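Local coordinates for protein esterase (Rhizomucor miehei CAU432, PDB 4WY8) that hydrolyses carboxylic ester bonds, acting as a fungal carboxylesterase of the alpha/beta hydrolase family, at residues 66-72 and 113-119; 79-83 and 151-155. All coordinates share one frame. Residues are numbered along the deposited sequence.

Interaction 1. Residues 66-72 and 113-119; sequences IELTITR and AAVIFVN
Residues 66-72 and 114-118 are extended strands running antiparallel. Their axes approach to 4.6 Å, with 157° between their directions. T69 faces F117 and T71 faces V115 as hydrogen-bonded pairs. L68 with V118 and I70 with I116 are non-hydrogen-bonded pairs. T69 N to F117 O is 2.9 Å and F117 N to T69 O is 2.8 Å. T71 N to V115 O is 3.0 Å, and V115 N to T71 O is 2.9 Å. N119 N extends the ladder to E67 O at 2.8 Å. The N119 side chain (chi1 m) turns toward the partner strand: its ND2 gives hydrogen bonds to E67 O and T69 OG1, both 3.0 Å. On one face L68 CD2 meets V118 CG2 at 4.1 Å, and I70 CG2 meets I116 CG1 at 4.2 Å. This is the second-to-fourth strand pairing of the alpha/beta hydrolase sheet. Strand 51-59 flanks 65-73 on its other edge. Helix 130-143 covers the L68 and I116 face, and helix 101-111 the T71 and F117 face.

Interaction 2. Residues 79-83 and 151-155; sequences QVLPP and INVDP
Two irregular segments meet at one backbone bridge. L81 lies beside V153 with CA atoms 4.6 Å apart. L81 N donates to N152 O at 3.1 Å, and D154 N donates to L81 O at 2.9 Å. L81 thus bonds to the residues before and after V153, the pattern of a parallel bridge. N152 has left-handed backbone angles (49/50) and is the C-prime residue of a Schellman motif ending helix 145-150, so V153 N is satisfied by A148 O. N152 O also accepts from R72 NH2. Q79 O lies 3.4 Å from N152 O. Both are acceptors, and R72 NH1 serves Q79 O. P82 O is taken by the backbone of A114. D154 (chi1 t) turns its carboxylate away: OD1 bonds to T156 OG1, and OD2 to H327 of the C-terminal His tag. V80 (chi1 t) packs CG1 against the V153 backbone, 3.3 Å from V153 C. The apolar side-chain contact is P83 CB to V153 CB, 3.8 Å. The contact joins the turn after helix 145-150 to the loop entering strand 83-87. V153 also packs on A114 of strand 114-118, and P83 pairs by backbone with V159 of strand 159-163.

Interaction 1 lies within the central sheet and is almost wholly buried. Interaction 2 is partly buried, in loops at one end of that sheet, about 12 Å away centre to centre. The first is a regular ladder with apolar pairs on one face. The second is a single bridge with a helix end and prolines. They meet at R72 and A114. R72 lies near the end of strand 65-73 and hydrogen-bonds to carbonyls of both loops in interaction 2. A114 N reaches P82 O at 3.0 Å, beginning the pairing of strands 114-118 and 83-87. The segments alternate along the chain, so the two contacts are interleaved.

Interaction 1. Residues 66-72 and 113-119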
loop_
_atom_site.group_PDB
_atom_site.type_symbol
_atom_site.label_atom_id
_atom_site.label_comp_id
_atom_site.label_asym_id
_atom_site.label_seq_id
_atom_site.Cartn_x
_atom_site.Cartn_y
_atom_site.Cartn_z
ATOM N N ILE A 66 27.862 -15.301 -14.210
ATOM C CA ILE A 66 26.539 -14.969 -13.704
ATOM C C ILE A 66 25.684 -14.605 -14.910
ATOM O O ILE A 66 26.081 -13.780 -15.748
ATOM C CB ILE A 66 26.586 -13.837 -12.673
ATOM C CG1 ILE A 66 27.476 -14.257 -11.508
ATOM C CG2 ILE A 66 25.214 -13.555 -12.123
ATOM C CD1 ILE A 66 27.848 -13.137 -10.600
ATOM N N GLU A 67 24.546 -15.278 -15.040
ATOM C CA GLU A 67 23.607 -14.961 -16.108
ATOM C C GLU A 67 22.557 -13.938 -15.686
ATOM O O GLU A 67 21.811 -14.152 -14.728
ATOM C CB GLU A 67 22.936 -16.235 -16.616
ATOM C CG GLU A 67 23.930 -17.339 -17.011
ATOM C CD GLU A 67 24.911 -16.861 -18.074
ATOM O OE1 GLU A 67 24.470 -16.154 -19.011
ATOM O OE2 GLU A 67 26.118 -17.192 -17.985
ATOM N N LEU A 68 22.515 -12.841 -16.434
ATOM C CA LEU A 68 21.554 -11.762 -16.260
ATOM C C LEU A 68 20.553 -11.747 -17.404
ATOM O O LEU A 68 20.933 -11.953 -18.563
ATOM C CB LEU A 68 22.268 -10.412 -16.212
ATOM C CG LEU A 68 23.443 -10.309 -15.237
ATOM C CD1 LEU A 68 24.055 -8.916 -15.334
ATOM C CD2 LEU A 68 23.040 -10.623 -13.811
ATOM N N THR A 69 19.278 -11.546 -17.079
ATOM C CA THR A 69 18.243 -11.277 -18.085
ATOM C C THR A 69 17.766 -9.837 -17.893
ATOM O O THR A 69 17.218 -9.492 -16.850
ATOM C CB THR A 69 17.061 -12.281 -17.963
ATOM O OG1 THR A 69 17.574 -13.614 -17.996
ATOM C CG2 THR A 69 16.094 -12.130 -19.091
ATOM N N ILE A 70 18.000 -8.984 -18.879
ATOM C CA ILE A 70 17.666 -7.578 -18.756
ATOM C C ILE A 70 16.489 -7.207 -19.636
ATOM O O ILE A 70 16.557 -7.334 -20.865
ATOM C CB ILE A 70 18.856 -6.697 -19.129
ATOM C CG1 ILE A 70 20.101 -7.171 -18.378
ATOM C CG2 ILE A 70 18.534 -5.225 -18.856
ATOM C CD1 ILE A 70 21.368 -6.496 -18.821
ATOM N N THR A 71 15.413 -6.711 -19.026
ATOM C CA THR A 71 14.254 -6.302 -19.821
ATOM C C THR A 71 14.057 -4.786 -19.733
ATOM O O THR A 71 14.290 -4.197 -18.685
ATOM C CB THR A 71 12.960 -7.050 -19.361
ATOM O OG1 THR A 71 12.844 -6.964 -17.945
ATOM C CG2 THR A 71 13.010 -8.535 -19.743
ATOM N N ARG A 72 13.676 -4.142 -20.835
ATOM C CA ARG A 72 13.335 -2.716 -20.785
ATOM C C ARG A 72 12.152 -2.395 -21.694
ATOM O O ARG A 72 11.846 -3.177 -22.585
ATOM C CB ARG A 72 14.568 -1.840 -21.115
ATOM C CG ARG A 72 15.563 -2.420 -22.047
ATOM C CD ARG A 72 16.946 -1.724 -21.960
ATOM N NE ARG A 72 16.897 -0.321 -22.353
ATOM C CZ ARG A 72 17.611 0.648 -21.786
ATOM N NH1 ARG A 72 17.496 1.898 -22.228
ATOM N NH2 ARG A 72 18.439 0.373 -20.778
ATOM N N ALA A 113 11.619 0.982 -16.417
ATOM C CA ALA A 113 12.923 0.733 -15.835
ATOM C C ALA A 113 13.578 -0.396 -16.581
ATOM O O ALA A 113 12.906 -1.106 -17.340
ATOM C CB ALA A 113 12.788 0.386 -14.362
ATOM N N ALA A 114 14.887 -0.549 -16.401
ATOM C CA ALA A 114 15.562 -1.768 -16.820
ATOM C C ALA A 114 15.505 -2.741 -15.662
ATOM O O ALA A 114 16.072 -2.479 -14.593
ATOM C CB ALA A 114 17.018 -1.504 -17.229
ATOM N N VAL A 115 14.801 -3.847 -15.840
ATOM C CA VAL A 115 14.805 -4.848 -14.788
ATOM C C VAL A 115 15.927 -5.843 -15.071
ATOM O O VAL A 115 16.009 -6.460 -16.145
ATOM C CB VAL A 115 13.453 -5.558 -14.654
ATOM C CG1 VAL A 115 13.515 -6.550 -13.555
ATOM C CG2 VAL A 115 12.362 -4.534 -14.340
ATOM N N ILE A 116 16.830 -5.948 -14.110
ATOM C CA ILE A 116 17.975 -6.824 -14.225
ATOM C C ILE A 116 17.747 -8.059 -13.360
ATOM O O ILE A 116 17.880 -8.036 -12.137
ATOM C CB ILE A 116 19.249 -6.072 -13.835
ATOM C CG1 ILE A 116 19.402 -4.857 -14.771
ATOM C CG2 ILE A 116 20.455 -6.968 -13.942
ATOM C CD1 ILE A 116 20.380 -3.831 -14.286
ATOM N N PHE A 117 17.360 -9.126 -14.044
ATOM C CA PHE A 117 16.970 -10.387 -13.454
ATOM C C PHE A 117 18.185 -11.303 -13.287
ATOM O O PHE A 117 18.789 -11.739 -14.253
ATOM C CB PHE A 117 15.904 -11.044 -14.356
ATOM C CG PHE A 117 15.186 -12.211 -13.728
ATOM C CD1 PHE A 117 15.656 -13.507 -13.897
ATOM C CD2 PHE A 117 14.026 -12.006 -12.983
ATOM C CE1 PHE A 117 14.981 -14.591 -13.325
ATOM C CE2 PHE A 117 13.364 -13.069 -12.396
ATOM C CZ PHE A 117 13.838 -14.366 -12.573
ATOM N N VAL A 118 18.538 -11.612 -12.055
ATOM C CA VAL A 118 19.687 -12.447 -11.824
ATOM C C VAL A 118 19.271 -13.907 -11.835
ATOM O O VAL A 118 18.435 -14.320 -11.017
ATOM C CB VAL A 118 20.348 -12.112 -10.480
ATOM C CG1 VAL A 118 21.555 -13.004 -10.265
ATOM C CG2 VAL A 118 20.720 -10.633 -10.451
ATOM N N ASN A 119 19.793 -14.677 -12.790
ATOM C CA ASN A 119 19.524 -16.106 -12.792
ATOM C C ASN A 119 20.493 -16.815 -11.861
ATOM O O ASN A 119 21.394 -17.502 -12.313
ATOM C CB ASN A 119 19.625 -16.674 -14.209
ATOM C CG ASN A 119 18.680 -15.994 -15.164
ATOM O OD1 ASN A 119 17.509 -16.370 -15.266
ATOM N ND2 ASN A 119 19.163 -14.962 -15.850
#

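Interaction 2. Residues 79-83 and 151-155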
loop_
_atom_site.group_PDB
_atom_site.type_symbol
_atom_site.label_atom_id
_atom_site.label_comp_id
_atom_site.label_asym_id
_atom_site.label_seq_id
_atom_site.Cartn_x
_atom_site.Cartn_y
_atom_site.Cartn_z
ATOM N N GLN A 79 17.881 5.793 -24.224
ATOM C CA GLN A 79 17.512 6.371 -22.935
ATOM C C GLN A 79 18.220 5.676 -21.783
ATOM O O GLN A 79 18.346 4.449 -21.765
ATOM C CB GLN A 79 16.004 6.261 -22.705
ATOM C CG GLN A 79 15.148 7.229 -23.494
ATOM C CD GLN A 79 13.677 7.072 -23.155
ATOM O OE1 GLN A 79 13.290 7.039 -21.974
ATOM N NE2 GLN A 79 12.850 6.927 -24.187
ATOM N N VAL A 80 18.658 6.454 -20.802
ATOM C CA VAL A 80 19.248 5.879 -19.601
ATOM C C VAL A 80 18.125 5.648 -18.582
ATOM O O VAL A 80 17.402 6.577 -18.240
ATOM C CB VAL A 80 20.339 6.793 -19.011
ATOM C CG1 VAL A 80 21.024 6.117 -17.829
ATOM C CG2 VAL A 80 21.363 7.149 -20.086
ATOM N N LEU A 81 17.977 4.416 -18.112
ATOM C CA LEU A 81 16.864 4.061 -17.241
ATOM C C LEU A 81 17.319 3.734 -15.810
ATOM O O LEU A 81 18.476 3.348 -15.594
ATOM C CB LEU A 81 16.120 2.853 -17.819
ATOM C CG LEU A 81 15.613 3.029 -19.253
ATOM C CD1 LEU A 81 14.986 1.736 -19.749
ATOM C CD2 LEU A 81 14.651 4.223 -19.352
ATOM N N PRO A 82 16.411 3.885 -14.825
ATOM C CA PRO A 82 16.780 3.348 -13.505
ATOM C C PRO A 82 16.877 1.821 -13.536
ATOM O O PRO A 82 16.096 1.147 -14.212
ATOM C CB PRO A 82 15.648 3.812 -12.574
ATOM C CG PRO A 82 14.514 4.290 -13.489
ATOM C CD PRO A 82 15.166 4.683 -14.803
ATOM N N PRO A 83 17.870 1.273 -12.835
ATOM C CA PRO A 83 17.988 -0.180 -12.837
ATOM C C PRO A 83 17.333 -0.790 -11.609
ATOM O O PRO A 83 17.473 -0.282 -10.494
ATOM C CB PRO A 83 19.502 -0.404 -12.842
ATOM C CG PRO A 83 20.043 0.770 -12.064
ATOM C CD PRO A 83 19.053 1.927 -12.243
ATOM N N ILE A 151 25.022 -0.794 -20.380
ATOM C CA ILE A 151 23.642 -1.269 -20.538
ATOM C C ILE A 151 22.620 -0.141 -20.422
ATOM O O ILE A 151 21.449 -0.402 -20.178
ATOM C CB ILE A 151 23.298 -2.386 -19.510
ATOM C CG1 ILE A 151 23.450 -1.881 -18.066
ATOM C CG2 ILE A 151 24.175 -3.601 -19.732
ATOM C CD1 ILE A 151 22.873 -2.841 -17.021
ATOM N N ASN A 152 23.066 1.103 -20.609
ATOM C CA ASN A 152 22.193 2.279 -20.547
ATOM C C ASN A 152 21.274 2.359 -19.327
ATOM O O ASN A 152 20.080 2.621 -19.470
ATOM C CB ASN A 152 21.330 2.365 -21.813
ATOM C CG ASN A 152 22.040 3.066 -22.963
ATOM O OD1 ASN A 152 22.694 4.092 -22.767
ATOM N ND2 ASN A 152 21.920 2.515 -24.164
ATOM N N VAL A 153 21.845 2.180 -18.140
ATOM C CA VAL A 153 21.138 2.421 -16.890
ATOM C C VAL A 153 21.903 3.435 -16.036
ATOM O O VAL A 153 23.099 3.659 -16.239
ATOM C CB VAL A 153 20.918 1.108 -16.087
ATOM C CG1 VAL A 153 20.237 0.058 -16.949
ATOM C CG2 VAL A 153 22.229 0.589 -15.532
ATOM N N ASP A 154 21.192 4.067 -15.113
ATOM C CA ASP A 154 21.758 5.056 -14.191
ATOM C C ASP A 154 22.010 4.470 -12.819
ATOM O O ASP A 154 21.086 4.287 -12.030
ATOM C CB ASP A 154 20.837 6.261 -14.084
ATOM C CG ASP A 154 21.308 7.286 -13.071
ATOM O OD1 ASP A 154 22.386 7.134 -12.449
ATOM O OD2 ASP A 154 20.568 8.278 -12.899
ATOM N N PRO A 155 23.284 4.213 -12.516
ATOM C CA PRO A 155 23.612 3.528 -11.264
ATOM C C PRO A 155 23.232 4.336 -10.023
ATOM O O PRO A 155 23.168 3.745 -8.941
ATOM C CB PRO A 155 25.136 3.299 -11.369
ATOM C CG PRO A 155 25.622 4.348 -12.354
ATOM C CD PRO A 155 24.476 4.566 -13.315
#